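Putative adhesin (Parabacteroides distasonis, PDB 3LJY) is of unknown function but, as a putative lipoprotein adhesin with a beta-solenoid head domain, may take part in cell adhesion. Local coordinates at residues 91-96 / 112-117; 19-24 / 61-66. All blocks are in the same frame, centred on the assembly; numbering follows the deposited sequence.

Contact 1 (91-96 / 112-117)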
# COMPACT_ATOMS: atom_id res chain seq x y z
N ALA A 91 6.48 7.75 3.80
CA ALA A 91 5.17 7.91 3.16
C ALA A 91 5.20 7.57 1.70
O ALA A 91 6.19 7.88 1.01
CB ALA A 91 4.65 9.35 3.33
N ALA A 92 4.12 6.95 1.21
CA ALA A 92 3.91 6.81 -0.23
C ALA A 92 2.47 7.10 -0.59
O ALA A 92 1.57 6.68 0.11
CB ALA A 92 4.33 5.40 -0.76
N LYS A 93 2.28 7.83 -1.68
CA LYS A 93 0.96 8.10 -2.22
C LYS A 93 0.95 7.49 -3.63
O LYS A 93 1.83 7.77 -4.46
CB LYS A 93 0.63 9.62 -2.21
CG LYS A 93 -0.02 10.14 -0.90
CD LYS A 93 0.89 10.97 0.05
CE LYS A 93 1.71 10.13 1.05
NZ LYS A 93 0.94 9.24 2.02
N VAL A 94 -0.02 6.60 -3.87
CA VAL A 94 -0.05 5.77 -5.06
C VAL A 94 -1.40 5.91 -5.72
O VAL A 94 -2.41 5.58 -5.12
CB VAL A 94 0.29 4.26 -4.77
CG1 VAL A 94 0.43 3.51 -6.06
CG2 VAL A 94 1.59 4.14 -3.95
N SER A 95 -1.41 6.45 -6.93
CA SER A 95 -2.63 6.72 -7.70
C SER A 95 -2.49 6.29 -9.17
O SER A 95 -1.46 5.77 -9.59
CB SER A 95 -3.01 8.21 -7.64
OG SER A 95 -2.07 8.98 -6.91
N GLY A 96 -3.54 6.53 -9.95
CA GLY A 96 -3.52 6.17 -11.37
C GLY A 96 -3.64 4.67 -11.40
O GLY A 96 -4.38 4.08 -10.62
N VAL A 112 3.34 5.49 6.19
CA VAL A 112 1.96 5.74 5.81
C VAL A 112 1.81 5.56 4.31
O VAL A 112 2.47 6.26 3.57
CB VAL A 112 1.51 7.19 6.14
CG1 VAL A 112 0.05 7.41 5.74
CG2 VAL A 112 1.69 7.48 7.61
N ILE A 113 0.98 4.63 3.86
CA ILE A 113 0.75 4.44 2.43
C ILE A 113 -0.71 4.71 2.08
O ILE A 113 -1.63 4.21 2.74
CB ILE A 113 1.14 3.00 1.91
CG1 ILE A 113 2.49 2.56 2.47
CG2 ILE A 113 1.10 2.92 0.31
CD1 ILE A 113 3.02 1.31 1.85
N LYS A 114 -0.92 5.50 1.05
CA LYS A 114 -2.24 5.79 0.57
C LYS A 114 -2.31 5.37 -0.88
O LYS A 114 -1.49 5.82 -1.69
CB LYS A 114 -2.52 7.28 0.65
CG LYS A 114 -2.69 7.72 2.06
CD LYS A 114 -2.53 9.24 2.22
CE LYS A 114 -2.44 9.59 3.70
NZ LYS A 114 -3.56 8.94 4.50
N ALA A 115 -3.29 4.49 -1.20
CA ALA A 115 -3.50 4.02 -2.57
C ALA A 115 -4.95 4.31 -3.00
O ALA A 115 -5.89 4.03 -2.29
CB ALA A 115 -3.20 2.50 -2.67
N ASN A 116 -5.12 4.85 -4.19
CA ASN A 116 -6.46 4.98 -4.74
C ASN A 116 -6.49 4.67 -6.26
O ASN A 116 -5.59 4.03 -6.79
CB ASN A 116 -6.99 6.38 -4.41
CG ASN A 116 -6.34 7.47 -5.21
OD1 ASN A 116 -5.42 7.24 -5.98
ND2 ASN A 116 -6.83 8.67 -5.03
N ALA A 117 -7.53 5.14 -6.94
CA ALA A 117 -7.75 4.88 -8.37
C ALA A 117 -7.70 3.37 -8.57
O ALA A 117 -8.46 2.64 -7.93
CB ALA A 117 -6.76 5.60 -9.22
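Ala92 and Val94 pair in register with Ile113 and Ala115 on neighbouring parallel strands, two successive coils of a beta-solenoid, consistent with membership of the pectate-lyase-like clan. The strand axes run 4.7 Å apart and only 2° from parallel. Four backbone hydrogen bonds join them, the shortest from Val94 N to Lys114 O at 2.7 Å. The side chains of Ala92, Val94, Ile113 and Ala115 form the tight, buried face: Ala92 CB lies 4.2 Å from Ile113 CG2, and Val94 CB 4.4 Å from Ala115 CB. Val121 of strand 120-123 packs against Val94, Ile113 and Ala115 from across the interior.

The other face, bearing Ala91, Lys93, Val112 and Lys114, is more accessible to solvent. Here the two lysines lie side by side and point the same way. In the conformer described, Lys93 is bent at chi2, chi3 and chi4 and lays NZ 3.5 Å from Lys114 CD, with the two NZ atoms, like charges, 5.1 Å apart. Lys93 was modelled in two conformers, consistent with a mobile side chain. Beyond the strands the chains turn in step, and Ala117 CB comes to 3.2 Å from Gly96 O.

Contact 2 (19-24 / 61-66); sequences VADYNE and KDRVLT
Arg63 O receives two backbone N-H groups from the segment 19-24: Asn23 N at 2.9 Å, with an N-H...O angle of 152°, and Glu24 N at 3.4 Å, a weak bond with an angle of only 132°. The carbonyl belongs to the type I' turn Lys61-Val64, the two-residue connection of a beta hairpin, in which Asp62 and Arg63 both have positive phi. From Val64 on the strands pair: Glu24 and Val64 form a parallel bridge, and Leu65 N donates to Glu24 O at 2.8 Å. The side chains of Glu24 and Val64 run alongside each other on one face of the sheet; CB, CG and the carboxylate end of Glu24 all follow Val64 CG2, with OE1 3.9 Å from that methyl.

On the interior side Tyr22 and Leu65 meet. Leu65 CB stands over one ring face in a CH-pi contact, 4.0 Å from the centroid and 15° off the normal, while CD2 reaches CZ at the phenol end, 3.8 Å away. Tyr22 OH is fixed separately by a hydrogen bond to Thr84.

The outer edge is looser. A bend at chi3 turns Arg63 NE out of the line of its otherwise extended chain, and the guanidinium meets Asp21 obliquely: NH2 to OD2 is a long salt bridge of 3.7 Å, and OD2 has a further weak, long ion pair with Lys87.

Leu65 also packs on Ile58 and Val60 of its hairpin partner, strand 56-61, and on Phe33 of strand 32-37. Glu24, at the start of strand 24-27, touches Ala91 and Lys93 on the far side from Val64; strand 24-27 is thus the shared neighbour of strands 64-69 and 91-94.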
# COMPACT_ATOMS: atom_id res chain seq x y z
N VAL A 19 19.96 11.15 -7.47
CA VAL A 19 18.98 12.07 -6.92
C VAL A 19 19.31 12.34 -5.46
O VAL A 19 20.06 11.55 -4.84
CB VAL A 19 17.54 11.50 -7.05
CG1 VAL A 19 17.11 11.49 -8.52
CG2 VAL A 19 17.45 10.12 -6.43
N ALA A 20 18.80 13.47 -4.93
CA ALA A 20 18.94 13.75 -3.49
C ALA A 20 18.19 12.65 -2.77
O ALA A 20 17.35 12.00 -3.35
CB ALA A 20 18.39 15.13 -3.11
N ASP A 21 18.51 12.43 -1.51
CA ASP A 21 17.79 11.45 -0.72
C ASP A 21 16.35 11.93 -0.44
O ASP A 21 16.08 13.13 -0.32
CB ASP A 21 18.54 11.14 0.59
CG ASP A 21 18.05 9.86 1.25
OD1 ASP A 21 18.21 8.78 0.63
OD2 ASP A 21 17.50 9.94 2.37
N TYR A 22 15.42 10.98 -0.35
CA TYR A 22 14.02 11.27 -0.21
C TYR A 22 13.42 10.25 0.77
O TYR A 22 13.95 9.16 0.92
CB TYR A 22 13.34 11.21 -1.58
CG TYR A 22 13.43 9.85 -2.23
CD1 TYR A 22 12.53 8.83 -1.91
CD2 TYR A 22 14.43 9.56 -3.16
CE1 TYR A 22 12.64 7.58 -2.50
CE2 TYR A 22 14.54 8.32 -3.73
CZ TYR A 22 13.66 7.34 -3.40
OH TYR A 22 13.78 6.14 -3.98
N ASN A 23 12.36 10.64 1.48
CA ASN A 23 11.66 9.74 2.42
C ASN A 23 10.18 9.61 2.08
O ASN A 23 9.40 9.00 2.82
CB ASN A 23 11.80 10.25 3.87
CG ASN A 23 11.02 11.53 4.13
OD1 ASN A 23 10.71 12.31 3.21
ND2 ASN A 23 10.71 11.76 5.39
N GLU A 24 9.81 10.17 0.95
CA GLU A 24 8.44 10.16 0.54
C GLU A 24 8.38 10.02 -0.98
O GLU A 24 9.25 10.51 -1.71
CB GLU A 24 7.73 11.40 1.10
CG GLU A 24 6.33 11.59 0.58
CD GLU A 24 5.44 12.49 1.43
OE1 GLU A 24 5.95 13.17 2.38
OE2 GLU A 24 4.21 12.48 1.11
N LYS A 61 11.97 17.19 -4.18
CA LYS A 61 11.72 18.50 -3.58
C LYS A 61 11.34 18.25 -2.15
O LYS A 61 10.46 17.44 -1.91
CB LYS A 61 10.52 19.21 -4.23
CG LYS A 61 10.60 19.56 -5.70
CD LYS A 61 9.37 20.47 -6.03
CE LYS A 61 8.70 20.15 -7.39
NZ LYS A 61 7.20 20.25 -7.26
N ASP A 62 11.94 18.99 -1.22
CA ASP A 62 11.83 18.77 0.24
C ASP A 62 11.66 17.29 0.59
O ASP A 62 10.71 16.88 1.26
CB ASP A 62 10.71 19.62 0.85
CG ASP A 62 10.75 19.64 2.39
OD1 ASP A 62 11.85 19.79 2.99
OD2 ASP A 62 9.65 19.51 2.98
N ARG A 63 12.61 16.51 0.10
CA ARG A 63 12.68 15.06 0.35
C ARG A 63 11.54 14.19 -0.20
O ARG A 63 11.40 13.05 0.25
CB ARG A 63 12.94 14.79 1.85
CG ARG A 63 14.07 15.63 2.34
CD ARG A 63 14.56 15.33 3.74
NE ARG A 63 15.19 14.01 3.89
CZ ARG A 63 14.71 13.03 4.65
NH1 ARG A 63 13.58 13.18 5.32
NH2 ARG A 63 15.36 11.88 4.73
N VAL A 64 10.75 14.70 -1.16
CA VAL A 64 9.72 13.93 -1.84
C VAL A 64 10.13 13.62 -3.29
O VAL A 64 10.38 14.54 -4.05
CB VAL A 64 8.35 14.66 -1.90
CG1 VAL A 64 7.31 13.78 -2.66
CG2 VAL A 64 7.83 15.10 -0.47
N LEU A 65 10.13 12.34 -3.68
CA LEU A 65 10.33 11.95 -5.09
C LEU A 65 9.02 11.92 -5.91
O LEU A 65 8.07 11.25 -5.53
CB LEU A 65 11.01 10.57 -5.19
CG LEU A 65 11.28 10.00 -6.58
CD1 LEU A 65 12.26 10.88 -7.39
CD2 LEU A 65 11.77 8.59 -6.51
N THR A 66 8.97 12.66 -7.02
CA THR A 66 7.92 12.53 -8.03
C THR A 66 8.58 12.23 -9.41
O THR A 66 9.62 12.79 -9.76
CB THR A 66 7.00 13.80 -8.11
OG1 THR A 66 7.79 14.98 -8.21
CG2 THR A 66 6.14 13.97 -6.85

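How the contacts relate
Both contacts reach the same sheet, their centres about 16 Å apart, but contact 1 pairs two parallel strands whereas contact 2 has one parallel bridge at the end of a loop. Contact 1 lies about 7 Å from the centre of the chain, between regular coils; contact 2 lies about 19 Å out, where a loop and a hairpin turn lead into the sheet near one end. Contact 1 shows four backbone bonds and aliphatic side chains; contact 2 has a gripped turn carbonyl and an aromatic contact. Each pairs buried apolar groups with a charged, more exposed flank. Strand 24-27 joins them physically: Ala91 O lies 3.7 Å from Glu24 CG, a packing contact.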